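PDB 2WNY: conserved protein from Methanothermobacter thermautotrophicus, which is of unknown function but, as a DUF54 family protein linked to the exosome superoperon, probably binds RNA. Local coordinates for residues D6-S12 / L118-A124; E82-R86 / E108-H112; T38-E42 / T53-G57. The protein carries 1 engineered substitution. Residues are numbered along the deposited sequence.

Contact 1: residues D6-S12 / L118-A124; sequences DMIHNIS and LKIKVEA
Glu-123, Lys-121 and His-9 give up the most surface where 118-124 runs antiparallel to 6-12. Strands 10-12 and 118-122 lie 4.7 Å apart at 160°. Glu-123 has an extended side chain (chi1 and chi2 t). Its OE1 accepts Met-7 N at 2.7 Å. Its OE2 takes a weak bond from Asp-6 N at 3.3 Å. Its own N donates to Met-7 O at 2.9 Å. Met-7 has positive phi (70/-58). This is a classic gamma turn, with a weak Ile-8 N to Asp-6 O bond of 2.7 Å.

His-9 N donates to Lys-121 O at 2.6 Å, and Lys-121 N donates to Asn-10 O at 3.0 Å. His-9, at -85/-43, is the extra residue of a beta bulge: the register steps from Ile-8/Val-122 to Ile-11/Ile-120. The bulge interrupts strand 8-17, which lies beside strand 115-122 inside the antiparallel sheet. Beyond it, Ser-12 pairs with Lys-119: Ser-12 N to Lys-119 O 2.9 Å, Lys-119 N to Ser-12 O 2.8 Å.

The His-9 ring (chi1 m) has Glu-123 CB over one face. The all-t Lys-121 chain brings CD to 3.5 Å from Asn-10 ND2. A water joins Asn-10 OD1, Ser-12 OG, Lys-119 O and Lys-119 NZ. Asn-10, Ser-12, Lys-119 and Lys-121 point to one face; Ile-8, Ile-11, Ile-120 and Val-122 to the other. Ile-8 CG2 meets Ile-120 CG2 at 3.5 Å. Helices 62-76 and 129-139 cover that face.

Contact 2: residues E82-R86 / E108-H112; sequences ELEDR and EPVRH
This is a polar surface contact at one margin of the sheet. It joins the loop after helix 62-76 to the short, weakly bonded strand 109-110, outermost within this chain. The backbones stay well apart: CA atoms are 8.5 Å apart for Glu-82/Pro-109 and 9.5 Å for Arg-86/Arg-111. Side chains close the gap. Leu-83 to Arg-86 form a type I beta turn, with Glu-84 at -51/-34, Asp-85 at -94/-2 and Arg-86 N bonded to Leu-83 O at 2.8 Å.

Arg-86 (chi1 m, chi2 and chi3 t) folds back on its own segment. Its NE donates to Glu-82 O at 2.6 Å. This holds its guanidinium in place for Arg-111, which reaches in with chi1 and chi2 m and chi3 t. The two guanidinium groups form a stacked arginine pair. Their centres are 3.7 Å apart and their planes meet at 19°. Such pairing is favoured beside an acid, here Asp-85 (chi1 p). Asp-85 OD1 lies at the edge of the Arg-111 group and accepts both NH1 and NH2 at 2.9 Å, forming a salt bridge.

Both segments bond to the same edge of strand 92-98, one after the other: Arg-86 with Phe-94, Val-110 with Arg-96. Arg-86 NH1 also gives Val-110 O a weak bond of 3.3 Å. Pro-109 CB sits 3.7 Å from Arg-86 NH2, and Pro-109 CG 3.8 Å from Glu-82 OE1; Glu-82 is salt-bridged to Arg-79.

Contact 3: residues T38-E42 / T53-G57; sequences TPERE and TVLRG
Side chains on two faces of a regular antiparallel strand pair define this contact. Strands 40-42 and 53-57 lie 4.8 Å apart, with directions at 152°. Glu-40 and Arg-56 form a hydrogen-bonded pair: Glu-40 N to Arg-56 O is 2.7 Å, and Arg-56 N to Glu-40 O is 3.0 Å. Glu-42 and Val-54 form the next: Glu-42 N to Val-54 O is 2.9 Å, and Val-54 N to Glu-42 O is 2.6 Å. Arg-41 and Leu-55 make the non-hydrogen-bonded pair between them.

Glu-40, Glu-42, Val-54 and Arg-56 share one face. Glu-42 has chi1 at 105°, between wells, and chi2 t. Arg-56 has chi1 at -86°, chi2 t and chi3 at -142°. These angles bring the two ends together diagonally across the strands. Glu-42 OE1 accepts Arg-56 NE at 2.7 Å, and Arg-56 NH2 weakly at 3.1 Å, in a salt bridge. Glu-42 OE1 also lies 4.0 Å from Val-54 CG1.

The strands belong to the beta hairpin 40-45/51-59. Strand 40-45 is an outermost strand of the sheet within this chain, and strand 51-59 continues the pairing to strand 8-17.

On the other face, Leu-55 (chi1 m, chi2 t) packs on Val-26 and Ile-27 of helix 23-30. Pro-39 CB packs on Leu-55 CB at 3.6 Å. In the conformer given here, Arg-41 (chi1 m, chi2 t) runs over Leu-55, with Arg-41 CG 4.2 Å from Leu-55 CD2. Its guanidinium has Leu-55 CD2 over one face and is salt-bridged to Glu-23. Arg-41 CB touches Thr-53 CG2 at 4.0 Å.

How the contacts relate
All three contacts reach the same antiparallel sheet. Contact 1 joins two inner strands, 8-17 and 115-122. Contact 3 lies at the 40-45 margin and contact 2 at the 109-110 margin. Along the chain, contact 3 closes before contact 2 opens, and both are nested inside the loop closed by contact 1. Contact 1 thus brings the early and late parts of the chain together. Contacts 1 and 3 have centres 19 Å apart and touch where Ser-12 CB meets Gly-57 O at 3.9 Å. Contacts 1 and 2 are 16 Å apart by centres and do not touch. Contacts 2 and 3, 23 Å apart by centres, lie on opposite sides of the chain's centre.

Contact 1: residues D6-S12 / L118-A124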
ATOM      1  N   ASP A   6     -11.704  -2.297  13.597  1.00 32.93           N
ATOM      2  CA  ASP A   6     -10.601  -1.479  13.142  1.00 32.33           C
ATOM      3  C   ASP A   6     -10.205  -1.823  11.702  1.00 29.99           C
ATOM      4  O   ASP A   6      -9.817  -0.934  10.944  1.00 32.31           O
ATOM      5  CB  ASP A   6      -9.414  -1.586  14.113  1.00 29.80           C
ATOM      6  CG  ASP A   6      -9.609  -0.733  15.382  1.00 35.30           C
ATOM      7  OD1 ASP A   6     -10.659  -0.040  15.529  1.00 27.01           O
ATOM      8  OD2 ASP A   6      -8.688  -0.749  16.237  1.00 30.47           O
ATOM      9  N   MET A   7     -10.339  -3.102  11.338  1.00 33.08           N
ATOM     10  CA  MET A   7     -10.015  -3.642   9.992  1.00 35.85           C
ATOM     11  C   MET A   7      -8.515  -3.653   9.742  1.00 32.74           C
ATOM     12  O   MET A   7      -7.940  -4.709   9.443  1.00 36.12           O
ATOM     13  CB  MET A   7     -10.705  -2.876   8.854  1.00 34.90           C
ATOM     14  CG  MET A   7     -12.211  -2.828   8.954  1.00 42.48           C
ATOM     15  SD  MET A   7     -12.903  -2.309   7.361  1.00 50.38           S
ATOM     16  CE  MET A   7     -14.652  -2.374   7.776  1.00 57.44           C
ATOM     17  N   ILE A   8      -7.904  -2.475   9.838  1.00 31.21           N
ATOM     18  CA  ILE A   8      -6.458  -2.340   9.714  1.00 28.92           C
ATOM     19  C   ILE A   8      -5.952  -1.384  10.800  1.00 28.63           C
ATOM     20  O   ILE A   8      -6.643  -0.435  11.202  1.00 27.32           O
ATOM     21  CB  ILE A   8      -6.005  -1.874   8.285  1.00 30.32           C
ATOM     22  CG1 ILE A   8      -6.572  -0.484   7.946  1.00 29.71           C
ATOM     23  CG2 ILE A   8      -6.400  -2.888   7.247  1.00 32.49           C
ATOM     24  CD1 ILE A   8      -6.028   0.119   6.659  1.00 36.96           C
ATOM     25  N   HIS A   9      -4.761  -1.660  11.309  1.00 27.80           N
ATOM     26  CA  HIS A   9      -4.201  -0.849  12.403  1.00 28.07           C
ATOM     27  C   HIS A   9      -3.492   0.378  11.863  1.00 27.14           C
ATOM     28  O   HIS A   9      -3.620   1.501  12.377  1.00 27.21           O
ATOM     29  CB  HIS A   9      -3.250  -1.710  13.225  1.00 28.14           C
ATOM     30  CG  HIS A   9      -3.950  -2.761  14.022  1.00 30.67           C
ATOM     31  ND1 HIS A   9      -4.897  -2.456  14.976  1.00 31.29           N
ATOM     32  CD2 HIS A   9      -3.834  -4.109  14.023  1.00 34.86           C
ATOM     33  CE1 HIS A   9      -5.344  -3.573  15.523  1.00 40.52           C
ATOM     34  NE2 HIS A   9      -4.707  -4.590  14.970  1.00 43.11           N
ATOM     35  N   ASN A  10      -2.732   0.149  10.801  1.00 25.67           N
ATOM     36  CA  ASN A  10      -1.930   1.202  10.199  1.00 27.61           C
ATOM     37  C   ASN A  10      -1.496   0.743   8.806  1.00 27.14           C
ATOM     38  O   ASN A  10      -1.639  -0.445   8.462  1.00 28.56           O
ATOM     39  CB  ASN A  10      -0.733   1.530  11.102  1.00 30.04           C
ATOM     40  CG  ASN A  10       0.264   0.378  11.208  1.00 33.66           C
ATOM     41  OD1 ASN A  10       0.857  -0.022  10.213  1.00 33.19           O
ATOM     42  ND2 ASN A  10       0.453  -0.145  12.413  1.00 32.69           N
ATOM     43  N   ILE A  11      -0.984   1.675   8.008  1.00 25.51           N
ATOM     44  CA  ILE A  11      -0.394   1.334   6.707  1.00 28.06           C
ATOM     45  C   ILE A  11       0.965   2.011   6.631  1.00 29.42           C
ATOM     46  O   ILE A  11       1.063   3.237   6.858  1.00 31.19           O
ATOM     47  CB  ILE A  11      -1.228   1.874   5.523  1.00 24.37           C
ATOM     48  CG1 ILE A  11      -2.679   1.408   5.621  1.00 25.56           C
ATOM     49  CG2 ILE A  11      -0.608   1.416   4.188  1.00 28.54           C
ATOM     50  CD1 ILE A  11      -3.538   1.798   4.434  1.00 27.06           C
ATOM     51  N   SER A  12       2.000   1.222   6.358  1.00 28.44           N
ATOM     52  CA  SER A  12       3.310   1.766   6.025  1.00 31.09           C
ATOM     53  C   SER A  12       3.353   1.817   4.496  1.00 29.59           C
ATOM     54  O   SER A  12       2.837   0.905   3.831  1.00 30.00           O
ATOM     55  CB  SER A  12       4.437   0.876   6.540  1.00 33.34           C
ATOM     56  OG  SER A  12       4.525   0.910   7.946  1.00 45.20           O
ATOM     57  N   LEU A 118       2.848  -1.034  -0.193  1.00 27.26           N
ATOM     58  CA  LEU A 118       2.098  -0.898   1.058  1.00 28.73           C
ATOM     59  C   LEU A 118       2.329  -2.094   1.980  1.00 29.64           C
ATOM     60  O   LEU A 118       2.282  -3.265   1.547  1.00 29.64           O
ATOM     61  CB  LEU A 118       0.613  -0.736   0.773  1.00 27.05           C
ATOM     62  CG  LEU A 118       0.251   0.259  -0.335  1.00 28.90           C
ATOM     63  CD1 LEU A 118      -1.216   0.115  -0.690  1.00 32.86           C
ATOM     64  CD2 LEU A 118       0.564   1.677   0.075  1.00 27.14           C
ATOM     65  N   LYS A 119       2.641  -1.800   3.232  1.00 26.59           N
ATOM     66  CA  LYS A 119       2.661  -2.826   4.268  1.00 29.01           C
ATOM     67  C   LYS A 119       1.458  -2.523   5.152  1.00 29.69           C
ATOM     68  O   LYS A 119       1.464  -1.564   5.939  1.00 31.80           O
ATOM     69  CB  LYS A 119       3.967  -2.793   5.059  1.00 29.36           C
ATOM     70  CG  LYS A 119       4.040  -3.830   6.182  1.00 35.42           C
ATOM     71  CD  LYS A 119       5.384  -3.815   6.903  1.00 41.64           C
ATOM     72  CE  LYS A 119       5.406  -2.845   8.090  1.00 57.96           C
ATOM     73  NZ  LYS A 119       4.397  -3.186   9.143  1.00 60.42           N
ATOM     74  N   ILE A 120       0.413  -3.313   4.987  1.00 30.91           N
ATOM     75  CA  ILE A 120      -0.847  -3.069   5.681  1.00 29.38           C
ATOM     76  C   ILE A 120      -0.984  -3.970   6.930  1.00 31.94           C
ATOM     77  O   ILE A 120      -1.124  -5.199   6.815  1.00 31.38           O
ATOM     78  CB  ILE A 120      -2.059  -3.287   4.741  1.00 28.18           C
ATOM     79  CG1 ILE A 120      -1.956  -2.424   3.479  1.00 30.59           C
ATOM     80  CG2 ILE A 120      -3.392  -2.958   5.497  1.00 30.60           C
ATOM     81  CD1 ILE A 120      -2.915  -2.868   2.333  1.00 26.66           C
ATOM     82  N   LYS A 121      -0.954  -3.354   8.117  1.00 31.77           N
ATOM     83  CA  LYS A 121      -1.151  -4.096   9.370  1.00 31.93           C
ATOM     84  C   LYS A 121      -2.640  -4.401   9.595  1.00 31.61           C
ATOM     85  O   LYS A 121      -3.412  -3.560  10.063  1.00 30.11           O
ATOM     86  CB  LYS A 121      -0.535  -3.374  10.580  1.00 34.25           C
ATOM     87  CG  LYS A 121      -0.430  -4.271  11.848  1.00 36.57           C
ATOM     88  CD  LYS A 121       0.296  -3.551  12.965  1.00 46.50           C
ATOM     89  CE  LYS A 121       0.257  -4.354  14.255  1.00 55.41           C
ATOM     90  NZ  LYS A 121       0.888  -3.581  15.352  1.00 61.64           N
ATOM     91  N   VAL A 122      -3.017  -5.630   9.269  1.00 31.30           N
ATOM     92  CA  VAL A 122      -4.388  -6.074   9.348  1.00 31.62           C
ATOM     93  C   VAL A 122      -4.762  -6.366  10.796  1.00 34.64           C
ATOM     94  O   VAL A 122      -4.003  -7.013  11.527  1.00 35.38           O
ATOM     95  CB  VAL A 122      -4.616  -7.312   8.450  1.00 34.01           C
ATOM     96  CG1 VAL A 122      -6.039  -7.885   8.610  1.00 34.55           C
ATOM     97  CG2 VAL A 122      -4.316  -6.953   6.985  1.00 28.89           C
ATOM     98  N   GLU A 123      -5.916  -5.849  11.213  1.00 34.14           N
ATOM     99  CA  GLU A 123      -6.485  -6.202  12.516  1.00 38.25           C
ATOM    100  C   GLU A 123      -6.673  -7.705  12.557  1.00 39.74           C
ATOM    101  O   GLU A 123      -7.437  -8.272  11.756  1.00 40.38           O
ATOM    102  CB  GLU A 123      -7.819  -5.493  12.742  1.00 37.66           C
ATOM    103  CG  GLU A 123      -8.388  -5.665  14.140  1.00 41.41           C
ATOM    104  CD  GLU A 123      -9.783  -5.060  14.272  1.00 44.93           C
ATOM    105  OE1 GLU A 123     -10.532  -5.000  13.267  1.00 42.56           O
ATOM    106  OE2 GLU A 123     -10.133  -4.642  15.391  1.00 41.53           O
ATOM    107  N   ALA A 124      -5.947  -8.354  13.466  1.00 41.92           N
ATOM    108  CA  ALA A 124      -5.946  -9.805  13.553  1.00 42.06           C
ATOM    109  C   ALA A 124      -5.471 -10.266  14.926  1.00 45.29           C
ATOM    110  O   ALA A 124      -4.402  -9.884  15.401  1.00 45.11           O
ATOM    111  CB  ALA A 124      -5.077 -10.400  12.450  1.00 42.64           C
TER
HETATM  112  O   HOH W   1      -8.034  -3.087  17.450  1.00 11.55           O
HETATM  113  O   HOH W   2      -9.032  -7.123   9.771  1.00 16.56           O
HETATM  114  O   HOH W   3       2.400  -1.436   8.615  1.00 14.13           O

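Contact 2: residues E82-R86 / E108-H112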
ATOM      1  N   GLU A  82      -6.111 -13.115  -5.417  1.00 56.45           N
ATOM      2  CA  GLU A  82      -4.964 -12.304  -5.832  1.00 55.58           C
ATOM      3  C   GLU A  82      -4.164 -11.759  -4.643  1.00 52.73           C
ATOM      4  O   GLU A  82      -3.075 -11.211  -4.821  1.00 52.37           O
ATOM      5  CB  GLU A  82      -5.413 -11.126  -6.706  1.00 53.43           C
ATOM      6  CG  GLU A  82      -5.920 -11.511  -8.091  1.00 60.12           C
ATOM      7  CD  GLU A  82      -6.328 -10.298  -8.906  1.00 63.70           C
ATOM      8  OE1 GLU A  82      -5.458  -9.434  -9.178  1.00 62.01           O
ATOM      9  OE2 GLU A  82      -7.521 -10.208  -9.274  1.00 64.26           O
ATOM     10  N   LEU A  83      -4.705 -11.893  -3.437  1.00 51.96           N
ATOM     11  CA  LEU A  83      -4.087 -11.282  -2.256  1.00 47.84           C
ATOM     12  C   LEU A  83      -3.608 -12.317  -1.252  1.00 49.30           C
ATOM     13  O   LEU A  83      -2.715 -12.040  -0.455  1.00 46.65           O
ATOM     14  CB  LEU A  83      -5.065 -10.314  -1.575  1.00 45.15           C
ATOM     15  CG  LEU A  83      -5.599  -9.113  -2.369  1.00 46.51           C
ATOM     16  CD1 LEU A  83      -6.540  -8.309  -1.501  1.00 49.32           C
ATOM     17  CD2 LEU A  83      -4.469  -8.205  -2.907  1.00 37.43           C
ATOM     18  N   GLU A  84      -4.212 -13.505  -1.312  1.00 53.09           N
ATOM     19  CA  GLU A  84      -4.041 -14.566  -0.317  1.00 56.12           C
ATOM     20  C   GLU A  84      -2.592 -14.913   0.006  1.00 56.55           C
ATOM     21  O   GLU A  84      -2.270 -15.258   1.145  1.00 58.07           O
ATOM     22  CB  GLU A  84      -4.782 -15.831  -0.769  1.00 61.56           C
ATOM     23  CG  GLU A  84      -6.299 -15.710  -0.687  1.00 67.15           C
ATOM     24  CD  GLU A  84      -7.041 -16.969  -1.122  1.00 82.22           C
ATOM     25  OE1 GLU A  84      -6.739 -17.523  -2.208  1.00 84.66           O
ATOM     26  OE2 GLU A  84      -7.947 -17.390  -0.368  1.00 84.57           O
ATOM     27  N   ASP A  85      -1.724 -14.827  -0.999  1.00 56.56           N
ATOM     28  CA  ASP A  85      -0.323 -15.213  -0.836  1.00 57.46           C
ATOM     29  C   ASP A  85       0.563 -14.019  -0.472  1.00 51.48           C
ATOM     30  O   ASP A  85       1.758 -14.173  -0.242  1.00 51.56           O
ATOM     31  CB  ASP A  85       0.185 -15.914  -2.099  1.00 61.82           C
ATOM     32  CG  ASP A  85      -0.247 -15.205  -3.366  1.00 64.64           C
ATOM     33  OD1 ASP A  85       0.201 -14.059  -3.588  1.00 67.38           O
ATOM     34  OD2 ASP A  85      -1.037 -15.801  -4.133  1.00 79.60           O
ATOM     35  N   ARG A  86      -0.034 -12.836  -0.405  1.00 46.20           N
ATOM     36  CA  ARG A  86       0.717 -11.620  -0.104  1.00 42.94           C
ATOM     37  C   ARG A  86       0.743 -11.280   1.394  1.00 41.25           C
ATOM     38  O   ARG A  86       1.301 -10.257   1.785  1.00 39.85           O
ATOM     39  CB  ARG A  86       0.163 -10.440  -0.900  1.00 39.43           C
ATOM     40  CG  ARG A  86       0.150 -10.627  -2.408  1.00 45.49           C
ATOM     41  CD  ARG A  86      -0.466  -9.402  -3.065  1.00 48.22           C
ATOM     42  NE  ARG A  86      -1.056  -9.705  -4.363  1.00 56.30           N
ATOM     43  CZ  ARG A  86      -0.653  -9.197  -5.524  1.00 53.23           C
ATOM     44  NH1 ARG A  86       0.353  -8.339  -5.574  1.00 48.89           N
ATOM     45  NH2 ARG A  86      -1.269  -9.553  -6.644  1.00 55.01           N
ATOM     46  N   GLU A 108      -3.430  -1.099  -9.598  1.00 33.47           N
ATOM     47  CA  GLU A 108      -3.037  -2.303 -10.319  1.00 36.12           C
ATOM     48  C   GLU A 108      -1.997  -3.041  -9.478  1.00 35.90           C
ATOM     49  O   GLU A 108      -0.871  -2.573  -9.343  1.00 35.47           O
ATOM     50  CB  GLU A 108      -2.493  -1.935 -11.705  1.00 36.28           C
ATOM     51  CG  GLU A 108      -2.088  -3.127 -12.616  1.00 41.95           C
ATOM     52  CD  GLU A 108      -3.267  -4.013 -13.005  1.00 58.09           C
ATOM     53  OE1 GLU A 108      -4.245  -3.487 -13.575  1.00 59.39           O
ATOM     54  OE2 GLU A 108      -3.203  -5.234 -12.744  1.00 58.81           O
ATOM     55  N   PRO A 109      -2.376  -4.207  -8.922  1.00 38.11           N
ATOM     56  CA  PRO A 109      -1.416  -4.983  -8.140  1.00 37.81           C
ATOM     57  C   PRO A 109      -0.295  -5.492  -9.041  1.00 39.04           C
ATOM     58  O   PRO A 109      -0.535  -5.914 -10.176  1.00 39.35           O
ATOM     59  CB  PRO A 109      -2.254  -6.148  -7.593  1.00 39.70           C
ATOM     60  CG  PRO A 109      -3.431  -6.261  -8.529  1.00 43.27           C
ATOM     61  CD  PRO A 109      -3.673  -4.891  -9.088  1.00 40.84           C
ATOM     62  N   VAL A 110       0.933  -5.402  -8.553  1.00 38.71           N
ATOM     63  CA  VAL A 110       2.079  -5.938  -9.275  1.00 42.21           C
ATOM     64  C   VAL A 110       2.939  -6.751  -8.318  1.00 44.87           C
ATOM     65  O   VAL A 110       2.777  -6.661  -7.094  1.00 43.23           O
ATOM     66  CB  VAL A 110       2.928  -4.826  -9.947  1.00 42.38           C
ATOM     67  CG1 VAL A 110       2.165  -4.162 -11.106  1.00 37.22           C
ATOM     68  CG2 VAL A 110       3.382  -3.798  -8.921  1.00 37.38           C
ATOM     69  N   ARG A 111       3.857  -7.531  -8.875  1.00 49.33           N
ATOM     70  CA  ARG A 111       4.718  -8.389  -8.071  1.00 55.62           C
ATOM     71  C   ARG A 111       6.129  -7.818  -7.937  1.00 56.48           C
ATOM     72  O   ARG A 111       6.769  -7.938  -6.889  1.00 57.96           O
ATOM     73  CB  ARG A 111       4.760  -9.804  -8.660  1.00 58.84           C
ATOM     74  CG  ARG A 111       3.413 -10.509  -8.642  1.00 65.67           C
ATOM     75  CD  ARG A 111       2.998 -10.884  -7.229  1.00 67.15           C
ATOM     76  NE  ARG A 111       1.728 -11.603  -7.199  1.00 69.65           N
ATOM     77  CZ  ARG A 111       1.287 -12.310  -6.161  1.00 73.54           C
ATOM     78  NH1 ARG A 111       2.011 -12.409  -5.051  1.00 71.48           N
ATOM     79  NH2 ARG A 111       0.111 -12.923  -6.233  1.00 72.30           N
ATOM     80  N   HIS A 112       6.607  -7.215  -9.016  1.00 57.75           N
ATOM     81  CA  HIS A 112       7.925  -6.613  -9.040  1.00 59.44           C
ATOM     82  C   HIS A 112       7.836  -5.343  -9.875  1.00 57.59           C
ATOM     83  O   HIS A 112       6.810  -5.069 -10.519  1.00 56.87           O
ATOM     84  CB  HIS A 112       8.974  -7.564  -9.654  1.00 64.03           C
ATOM     85  CG  HIS A 112       9.146  -8.865  -8.922  1.00 69.85           C
ATOM     86  ND1 HIS A 112       9.492  -8.937  -7.587  1.00 75.60           N
ATOM     87  CD2 HIS A 112       9.047 -10.148  -9.352  1.00 79.76           C
ATOM     88  CE1 HIS A 112       9.579 -10.205  -7.223  1.00 80.61           C
ATOM     89  NE2 HIS A 112       9.316 -10.961  -8.276  1.00 82.99           N
TER

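Contact 3: residues T38-E42 / T53-G57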
ATOM      1  N   THR A  38       1.515  12.417   3.422  1.00 27.87           N
ATOM      2  CA  THR A  38       2.606  13.380   3.391  1.00 30.67           C
ATOM      3  C   THR A  38       3.859  12.616   3.778  1.00 30.34           C
ATOM      4  O   THR A  38       4.147  12.448   4.962  1.00 30.21           O
ATOM      5  CB  THR A  38       2.363  14.577   4.331  1.00 33.04           C
ATOM      6  OG1 THR A  38       2.163  14.104   5.669  1.00 35.07           O
ATOM      7  CG2 THR A  38       1.135  15.369   3.884  1.00 31.81           C
ATOM      8  N   PRO A  39       4.575  12.097   2.772  1.00 30.13           N
ATOM      9  CA  PRO A  39       5.705  11.225   3.032  1.00 28.26           C
ATOM     10  C   PRO A  39       6.926  11.967   3.536  1.00 29.45           C
ATOM     11  O   PRO A  39       7.106  13.172   3.255  1.00 29.40           O
ATOM     12  CB  PRO A  39       6.000  10.603   1.655  1.00 29.71           C
ATOM     13  CG  PRO A  39       5.398  11.547   0.671  1.00 27.28           C
ATOM     14  CD  PRO A  39       4.254  12.207   1.332  1.00 29.43           C
ATOM     15  N   GLU A  40       7.732  11.263   4.316  1.00 25.86           N
ATOM     16  CA  GLU A  40       9.068  11.734   4.658  1.00 31.46           C
ATOM     17  C   GLU A  40       9.936  11.416   3.454  1.00 29.51           C
ATOM     18  O   GLU A  40       9.644  10.475   2.709  1.00 26.96           O
ATOM     19  CB  GLU A  40       9.607  11.032   5.911  1.00 33.90           C
ATOM     20  CG  GLU A  40       9.622  11.928   7.130  1.00 49.51           C
ATOM     21  CD  GLU A  40       9.156  11.217   8.376  1.00 70.90           C
ATOM     22  OE1 GLU A  40       9.989  11.023   9.289  1.00 76.29           O
ATOM     23  OE2 GLU A  40       7.958  10.847   8.432  1.00 76.51           O
ATOM     24  N   ARG A  41      10.987  12.208   3.274  0.50 31.61           N
ATOM     25  CA  ARG A  41      11.899  12.042   2.159  0.50 33.44           C
ATOM     26  C   ARG A  41      13.208  11.482   2.672  0.50 34.79           C
ATOM     27  O   ARG A  41      13.675  11.864   3.748  0.50 38.11           O
ATOM     28  CB  ARG A  41      12.186  13.391   1.503  0.50 35.15           C
ATOM     29  CG  ARG A  41      10.960  14.218   1.236  0.50 37.21           C
ATOM     30  CD  ARG A  41      11.282  15.449   0.408  0.50 35.22           C
ATOM     31  NE  ARG A  41      10.181  15.685  -0.512  0.50 40.35           N
ATOM     32  CZ  ARG A  41       8.922  15.856  -0.121  0.50 39.83           C
ATOM     33  NH1 ARG A  41       8.620  15.835   1.169  0.50 45.45           N
ATOM     34  NH2 ARG A  41       7.969  16.054  -1.016  0.50 29.26           N
ATOM     35  N   GLU A  42      13.815  10.585   1.907  1.00 33.46           N
ATOM     36  CA  GLU A  42      15.175  10.176   2.232  1.00 38.00           C
ATOM     37  C   GLU A  42      15.890   9.781   0.960  1.00 37.07           C
ATOM     38  O   GLU A  42      15.294   9.155   0.079  1.00 33.99           O
ATOM     39  CB  GLU A  42      15.193   9.077   3.318  1.00 39.90           C
ATOM     40  CG  GLU A  42      15.496   7.663   2.833  1.00 49.80           C
ATOM     41  CD  GLU A  42      15.316   6.616   3.920  1.00 67.79           C
ATOM     42  OE1 GLU A  42      14.542   5.654   3.699  1.00 71.54           O
ATOM     43  OE2 GLU A  42      15.944   6.753   4.990  1.00 71.54           O
ATOM     44  N   THR A  53      14.997   9.416  -4.385  1.00 26.45           N
ATOM     45  CA  THR A  53      14.401   9.836  -3.147  1.00 28.14           C
ATOM     46  C   THR A  53      13.414   8.742  -2.811  1.00 27.56           C
ATOM     47  O   THR A  53      12.613   8.347  -3.650  1.00 26.09           O
ATOM     48  CB  THR A  53      13.647  11.165  -3.278  1.00 26.97           C
ATOM     49  OG1 THR A  53      14.576  12.181  -3.629  1.00 29.71           O
ATOM     50  CG2 THR A  53      13.025  11.549  -1.937  1.00 21.19           C
ATOM     51  N   VAL A  54      13.492   8.236  -1.588  1.00 28.09           N
ATOM     52  CA  VAL A  54      12.441   7.341  -1.092  1.00 26.33           C
ATOM     53  C   VAL A  54      11.415   8.196  -0.370  1.00 25.72           C
ATOM     54  O   VAL A  54      11.776   9.009   0.485  1.00 25.53           O
ATOM     55  CB  VAL A  54      13.016   6.264  -0.127  1.00 31.67           C
ATOM     56  CG1 VAL A  54      11.901   5.565   0.641  1.00 28.44           C
ATOM     57  CG2 VAL A  54      13.810   5.257  -0.911  1.00 29.20           C
ATOM     58  N   LEU A  55      10.149   8.025  -0.738  1.00 22.18           N
ATOM     59  CA  LEU A  55       9.039   8.647  -0.022  1.00 26.41           C
ATOM     60  C   LEU A  55       8.401   7.585   0.846  1.00 24.70           C
ATOM     61  O   LEU A  55       7.867   6.607   0.328  1.00 28.26           O
ATOM     62  CB  LEU A  55       8.004   9.202  -1.017  1.00 22.82           C
ATOM     63  CG  LEU A  55       8.594  10.224  -2.002  1.00 26.09           C
ATOM     64  CD1 LEU A  55       7.594  10.477  -3.164  1.00 19.11           C
ATOM     65  CD2 LEU A  55       8.970  11.543  -1.302  1.00 26.49           C
ATOM     66  N   ARG A  56       8.481   7.774   2.155  1.00 27.88           N
ATOM     67  CA  ARG A  56       7.993   6.814   3.136  1.00 29.65           C
ATOM     68  C   ARG A  56       7.019   7.452   4.132  1.00 30.03           C
ATOM     69  O   ARG A  56       7.102   8.640   4.436  1.00 28.82           O
ATOM     70  CB  ARG A  56       9.167   6.291   3.956  1.00 34.48           C
ATOM     71  CG  ARG A  56       9.912   5.138   3.395  1.00 40.26           C
ATOM     72  CD  ARG A  56      10.949   4.673   4.437  1.00 57.58           C
ATOM     73  NE  ARG A  56      12.216   4.269   3.824  1.00 70.04           N
ATOM     74  CZ  ARG A  56      12.574   3.015   3.549  1.00 72.90           C
ATOM     75  NH1 ARG A  56      11.761   2.000   3.831  1.00 77.16           N
ATOM     76  NH2 ARG A  56      13.751   2.780   2.984  1.00 66.18           N
ATOM     77  N   GLY A  57       6.128   6.638   4.682  1.00 29.65           N
ATOM     78  CA  GLY A  57       5.255   7.098   5.750  1.00 29.91           C
ATOM     79  C   GLY A  57       4.673   5.907   6.467  1.00 33.94           C
ATOM     80  O   GLY A  57       4.688   4.772   5.956  1.00 31.56           O
TER